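Local atomic coordinates of penicillin-binding protein 2 (Pbp2) (Helicobacter pylori, PDB entry 5LP5), a protein that probably cross-links peptidoglycan as a penicillin-binding transpeptidase in cell wall synthesis and cell shape, and forms a complex with MreC. Residues 327-339 with 348-360. Sequence-based numbering, arbitrary orientation.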
loop_
_atom_site.group_PDB
_atom_site.type_symbol
_atom_site.label_atom_id
_atom_site.label_comp_id
_atom_site.label_asym_id
_atom_site.label_seq_id
_atom_site.Cartn_x
_atom_site.Cartn_y
_atom_site.Cartn_z
ATOM N N ILE A 327 -58.061 10.607 -20.436
ATOM C CA ILE A 327 -58.423 9.638 -19.390
ATOM C C ILE A 327 -57.803 10.013 -18.037
ATOM O O ILE A 327 -57.070 10.998 -17.935
ATOM C CB ILE A 327 -58.030 8.190 -19.785
ATOM C CG1 ILE A 327 -56.567 8.107 -20.252
ATOM C CG2 ILE A 327 -58.966 7.663 -20.868
ATOM C CD1 ILE A 327 -55.624 7.532 -19.226
ATOM N N THR A 328 -58.134 9.251 -16.996
ATOM C CA THR A 328 -57.595 9.485 -15.650
ATOM C C THR A 328 -57.244 8.182 -14.925
ATOM O O THR A 328 -57.541 7.065 -15.382
ATOM C CB THR A 328 -58.572 10.252 -14.735
ATOM O OG1 THR A 328 -59.725 9.438 -14.480
ATOM C CG2 THR A 328 -58.987 11.573 -15.358
ATOM N N GLU A 329 -56.602 8.359 -13.776
ATOM C CA GLU A 329 -56.220 7.258 -12.905
ATOM C C GLU A 329 -57.412 6.394 -12.534
ATOM O O GLU A 329 -57.247 5.209 -12.286
ATOM C CB GLU A 329 -55.477 7.767 -11.648
ATOM C CG GLU A 329 -56.173 8.834 -10.805
ATOM C CD GLU A 329 -55.833 10.260 -11.223
ATOM O OE1 GLU A 329 -55.572 10.506 -12.422
ATOM O OE2 GLU A 329 -55.857 11.146 -10.357
ATOM N N ASN A 330 -58.606 6.977 -12.546
ATOM C CA ASN A 330 -59.830 6.271 -12.144
ATOM C C ASN A 330 -60.611 5.661 -13.298
ATOM O O ASN A 330 -61.575 4.928 -13.072
ATOM C CB ASN A 330 -60.747 7.225 -11.405
ATOM C CG ASN A 330 -60.032 7.974 -10.323
ATOM O OD1 ASN A 330 -59.563 7.375 -9.366
ATOM N ND2 ASN A 330 -59.937 9.286 -10.469
ATOM N N THR A 331 -60.212 5.972 -14.528
ATOM C CA THR A 331 -60.813 5.345 -15.688
ATOM C C THR A 331 -60.737 3.838 -15.531
ATOM O O THR A 331 -59.650 3.241 -15.500
ATOM C CB THR A 331 -60.099 5.768 -16.963
ATOM O OG1 THR A 331 -60.048 7.207 -17.006
ATOM C CG2 THR A 331 -60.808 5.201 -18.189
ATOM N N THR A 332 -61.907 3.235 -15.391
ATOM C CA THR A 332 -62.019 1.810 -15.149
ATOM C C THR A 332 -62.497 1.155 -16.440
ATOM O O THR A 332 -63.388 1.680 -17.116
ATOM C CB THR A 332 -63.026 1.526 -14.011
ATOM O OG1 THR A 332 -62.783 2.409 -12.909
ATOM C CG2 THR A 332 -62.925 0.079 -13.538
ATOM N N ILE A 333 -61.894 0.024 -16.794
ATOM C CA ILE A 333 -62.313 -0.737 -17.978
ATOM C C ILE A 333 -62.292 -2.237 -17.685
ATOM O O ILE A 333 -61.597 -2.680 -16.775
ATOM C CB ILE A 333 -61.424 -0.431 -19.203
ATOM C CG1 ILE A 333 -59.976 -0.908 -18.962
ATOM C CG2 ILE A 333 -61.462 1.061 -19.526
ATOM C CD1 ILE A 333 -59.043 -0.737 -20.150
ATOM N N PRO A 334 -63.065 -3.023 -18.448
ATOM C CA PRO A 334 -63.098 -4.480 -18.242
ATOM C C PRO A 334 -61.793 -5.205 -18.625
ATOM O O PRO A 334 -61.222 -4.953 -19.678
ATOM C CB PRO A 334 -64.279 -4.946 -19.112
ATOM C CG PRO A 334 -64.547 -3.833 -20.066
ATOM C CD PRO A 334 -64.077 -2.566 -19.419
ATOM N N THR A 335 -61.343 -6.106 -17.758
ATOM C CA THR A 335 -60.049 -6.767 -17.910
ATOM C C THR A 335 -60.195 -8.290 -17.920
ATOM O O THR A 335 -60.042 -8.947 -16.886
ATOM C CB THR A 335 -59.086 -6.341 -16.787
ATOM O OG1 THR A 335 -58.895 -4.923 -16.850
ATOM C CG2 THR A 335 -57.722 -7.016 -16.925
ATOM N N PRO A 336 -60.490 -8.854 -19.095
ATOM C CA PRO A 336 -60.594 -10.301 -19.271
ATOM C C PRO A 336 -59.232 -10.988 -19.326
ATOM O O PRO A 336 -58.197 -10.306 -19.331
ATOM C CB PRO A 336 -61.305 -10.437 -20.615
ATOM C CG PRO A 336 -60.966 -9.192 -21.345
ATOM C CD PRO A 336 -60.866 -8.118 -20.310
ATOM N N PRO A 337 -59.228 -12.338 -19.370
ATOM C CA PRO A 337 -57.991 -13.128 -19.455
ATOM C C PRO A 337 -57.107 -12.779 -20.653
ATOM O O PRO A 337 -55.908 -13.002 -20.606
ATOM C CB PRO A 337 -58.500 -14.571 -19.576
ATOM C CG PRO A 337 -59.824 -14.552 -18.904
ATOM C CD PRO A 337 -60.412 -13.205 -19.222
ATOM N N PHE A 338 -57.694 -12.250 -21.716
ATOM C CA PHE A 338 -56.940 -11.889 -22.913
ATOM C C PHE A 338 -57.735 -10.893 -23.748
ATOM O O PHE A 338 -58.863 -10.549 -23.397
ATOM C CB PHE A 338 -56.621 -13.150 -23.743
ATOM C CG PHE A 338 -57.843 -13.884 -24.258
ATOM C CD1 PHE A 338 -58.423 -13.531 -25.474
ATOM C CD2 PHE A 338 -58.397 -14.942 -23.535
ATOM C CE1 PHE A 338 -59.538 -14.204 -25.943
ATOM C CE2 PHE A 338 -59.511 -15.616 -24.000
ATOM C CZ PHE A 338 -60.082 -15.248 -25.206
ATOM N N ILE A 339 -57.140 -10.424 -24.841
ATOM C CA ILE A 339 -57.885 -9.701 -25.882
ATOM C C ILE A 339 -57.483 -10.221 -27.258
ATOM O O ILE A 339 -56.434 -10.855 -27.411
ATOM C CB ILE A 339 -57.678 -8.172 -25.840
ATOM C CG1 ILE A 339 -56.201 -7.807 -25.974
ATOM C CG2 ILE A 339 -58.213 -7.598 -24.542
ATOM C CD1 ILE A 339 -55.964 -6.330 -26.224
ATOM N N ASP A 348 -52.992 -12.150 -20.844
ATOM C CA ASP A 348 -52.680 -11.669 -19.493
ATOM C C ASP A 348 -51.981 -12.783 -18.727
ATOM O O ASP A 348 -52.194 -13.959 -19.009
ATOM C CB ASP A 348 -53.965 -11.233 -18.768
ATOM C CG ASP A 348 -53.701 -10.571 -17.434
ATOM O OD1 ASP A 348 -53.197 -11.261 -16.513
ATOM O OD2 ASP A 348 -54.020 -9.362 -17.315
ATOM N N TRP A 349 -51.137 -12.413 -17.772
ATOM C CA TRP A 349 -50.227 -13.383 -17.154
ATOM C C TRP A 349 -50.952 -14.521 -16.419
ATOM O O TRP A 349 -50.438 -15.639 -16.364
ATOM C CB TRP A 349 -49.189 -12.700 -16.240
ATOM C CG TRP A 349 -49.798 -11.956 -15.090
ATOM C CD1 TRP A 349 -50.282 -10.680 -15.103
ATOM C CD2 TRP A 349 -49.996 -12.445 -13.759
ATOM N NE1 TRP A 349 -50.772 -10.349 -13.871
ATOM C CE2 TRP A 349 -50.619 -11.417 -13.028
ATOM C CE3 TRP A 349 -49.723 -13.662 -13.119
ATOM C CZ2 TRP A 349 -50.967 -11.563 -11.678
ATOM C CZ3 TRP A 349 -50.064 -13.805 -11.769
ATOM C CH2 TRP A 349 -50.682 -12.765 -11.070
ATOM N N LYS A 350 -52.132 -14.260 -15.858
ATOM C CA LYS A 350 -52.899 -15.361 -15.272
ATOM C C LYS A 350 -54.226 -15.572 -15.948
ATOM O O LYS A 350 -55.003 -14.635 -16.115
ATOM C CB LYS A 350 -53.113 -15.215 -13.764
ATOM C CG LYS A 350 -53.445 -16.551 -13.096
ATOM C CD LYS A 350 -52.245 -17.504 -13.071
ATOM C CE LYS A 350 -52.640 -18.892 -12.591
ATOM N NZ LYS A 350 -51.484 -19.666 -12.059
ATOM N N LYS A 351 -54.421 -16.835 -16.340
ATOM C CA LYS A 351 -55.641 -17.421 -16.899
ATOM C C LYS A 351 -56.957 -16.697 -16.538
ATOM O O LYS A 351 -57.758 -16.319 -17.410
ATOM C CB LYS A 351 -55.690 -18.887 -16.403
ATOM C CG LYS A 351 -56.664 -19.824 -17.093
ATOM C CD LYS A 351 -56.722 -21.158 -16.359
ATOM C CE LYS A 351 -57.624 -22.165 -17.059
ATOM N NZ LYS A 351 -57.881 -23.357 -16.204
ATOM N N THR A 352 -57.166 -16.550 -15.232
ATOM C CA THR A 352 -58.450 -16.092 -14.680
ATOM C C THR A 352 -58.880 -14.709 -15.182
ATOM O O THR A 352 -60.063 -14.471 -15.387
ATOM C CB THR A 352 -58.484 -16.156 -13.120
ATOM O OG1 THR A 352 -59.547 -15.338 -12.620
ATOM C CG2 THR A 352 -57.169 -15.697 -12.468
ATOM N N GLY A 353 -57.935 -13.804 -15.398
ATOM C CA GLY A 353 -58.286 -12.435 -15.788
ATOM C C GLY A 353 -58.542 -11.616 -14.534
ATOM O O GLY A 353 -58.448 -12.145 -13.428
ATOM N N HIS A 354 -58.851 -10.332 -14.688
ATOM C CA HIS A 354 -58.870 -9.418 -13.541
ATOM C C HIS A 354 -60.054 -8.440 -13.507
ATOM O O HIS A 354 -59.902 -7.272 -13.139
ATOM C CB HIS A 354 -57.523 -8.683 -13.458
ATOM C CG HIS A 354 -56.363 -9.595 -13.176
ATOM N ND1 HIS A 354 -55.594 -10.161 -14.171
ATOM C CD2 HIS A 354 -55.860 -10.056 -12.007
ATOM C CE1 HIS A 354 -54.666 -10.929 -13.627
ATOM N NE2 HIS A 354 -54.800 -10.874 -12.315
ATOM N N GLY A 355 -61.233 -8.927 -13.876
ATOM C CA GLY A 355 -62.484 -8.157 -13.750
ATOM C C GLY A 355 -62.477 -6.742 -14.319
ATOM O O GLY A 355 -61.940 -6.502 -15.394
ATOM N N ASN A 356 -63.091 -5.803 -13.599
ATOM C CA ASN A 356 -62.960 -4.373 -13.892
ATOM C C ASN A 356 -61.709 -3.858 -13.175
ATOM O O ASN A 356 -61.425 -4.271 -12.051
ATOM C CB ASN A 356 -64.190 -3.590 -13.406
ATOM C CG ASN A 356 -65.348 -3.599 -14.405
ATOM O OD1 ASN A 356 -65.264 -4.160 -15.498
ATOM N ND2 ASN A 356 -66.440 -2.957 -14.025
ATOM N N SER A 357 -60.963 -2.959 -13.814
ATOM C CA SER A 357 -59.758 -2.392 -13.192
ATOM C C SER A 357 -59.340 -1.022 -13.748
ATOM O O SER A 357 -59.457 -0.742 -14.940
ATOM C CB SER A 357 -58.597 -3.384 -13.293
ATOM O OG SER A 357 -58.357 -3.759 -14.628
ATOM N N ASN A 358 -58.847 -0.180 -12.847
ATOM C CA ASN A 358 -58.386 1.172 -13.178
ATOM C C ASN A 358 -56.851 1.170 -13.201
ATOM O O ASN A 358 -56.229 0.103 -13.172
ATOM C CB ASN A 358 -58.923 2.168 -12.143
ATOM C CG ASN A 358 -58.600 1.758 -10.716
ATOM O OD1 ASN A 358 -57.520 1.237 -10.436
ATOM N ND2 ASN A 358 -59.547 1.979 -9.807
ATOM N N LEU A 359 -56.244 2.353 -13.243
ATOM C CA LEU A 359 -54.772 2.468 -13.162
ATOM C C LEU A 359 -54.207 1.910 -11.837
ATOM O O LEU A 359 -53.324 1.050 -11.846
ATOM C CB LEU A 359 -54.320 3.927 -13.362
ATOM C CG LEU A 359 -52.932 4.155 -13.995
ATOM C CD1 LEU A 359 -52.697 5.626 -14.317
ATOM C CD2 LEU A 359 -51.788 3.655 -13.140
ATOM N N TYR A 360 -54.731 2.396 -10.709
ATOM C CA TYR A 360 -54.308 1.929 -9.371
ATOM C C TYR A 360 -54.275 0.394 -9.312
ATOM O O TYR A 360 -53.311 -0.204 -8.823
ATOM C CB TYR A 360 -55.231 2.447 -8.239
ATOM C CG TYR A 360 -55.288 3.964 -8.022
ATOM C CD1 TYR A 360 -54.482 4.593 -7.080
ATOM C CD2 TYR A 360 -56.186 4.756 -8.732
ATOM C CE1 TYR A 360 -54.548 5.963 -6.883
ATOM C CE2 TYR A 360 -56.258 6.121 -8.535
ATOM C CZ TYR A 360 -55.438 6.718 -7.613
ATOM O OH TYR A 360 -55.512 8.077 -7.433
#
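Residues 327-339 and 348-360 pair through a short two-stranded antiparallel ribbon, 333-334 with 356-357, at the surface of the transpeptidase domain, with Ile333 and Ser357 as its hydrogen-bonded pair. Ile333 N donates to Ser357 O, and Ser357 N returns a bond to Ile333 O at 3.0 Å. Next to this pair lies a classic beta bulge, in which His354 and Gly355 both face Thr335; His354 N reaches Thr335 O at 2.9 Å, nearly along the C=O axis. On the face of the ribbon that carries Ile333 and Ser357, two hydroxyls meet, Thr335 OG1 and Ser357 OG sharing a hydrogen bond of 2.6 Å. Ser357 OG sits between its own backbone N and carbonyl carbon (chi1 56°) and Thr335 OG1 beside its backbone N (chi1 -60°), and together these torsions bring the hydroxyls together. Thr335 CG2 lies against His354 CB, and the threonine side chain also touches Val367. On the other face, Asn356 OD1 leans over Pro334, 3.5 Å from its CA.

At one end, Asp348 N binds Pro337 O at 3.0 Å. The Asp348 carboxylate makes an Asx turn, OD1 accepting from Lys350 N through its anti lone pair, and OD2 accepts from Asp368 N. At the other end Glu329 O receives Leu359 N at 3.2 Å, at the start of helix 359-364. Here the aliphatic part of Glu329 runs alongside the Tyr360 ring, CG lying 3.5 Å from CE2.

Backbone bonds thus continue beyond the two-residue strands at both ends, from Glu329 to Pro337, and the buried Thr335 and Ser357 hydroxyls are paired. Glu329 OE1 forms a salt bridge with Lys480 of helix 475-493, Asp348 holds the Asp368 backbone, and Asn358 OD1 caps Lys361 N, joining this surface ribbon to the helical part of the domain.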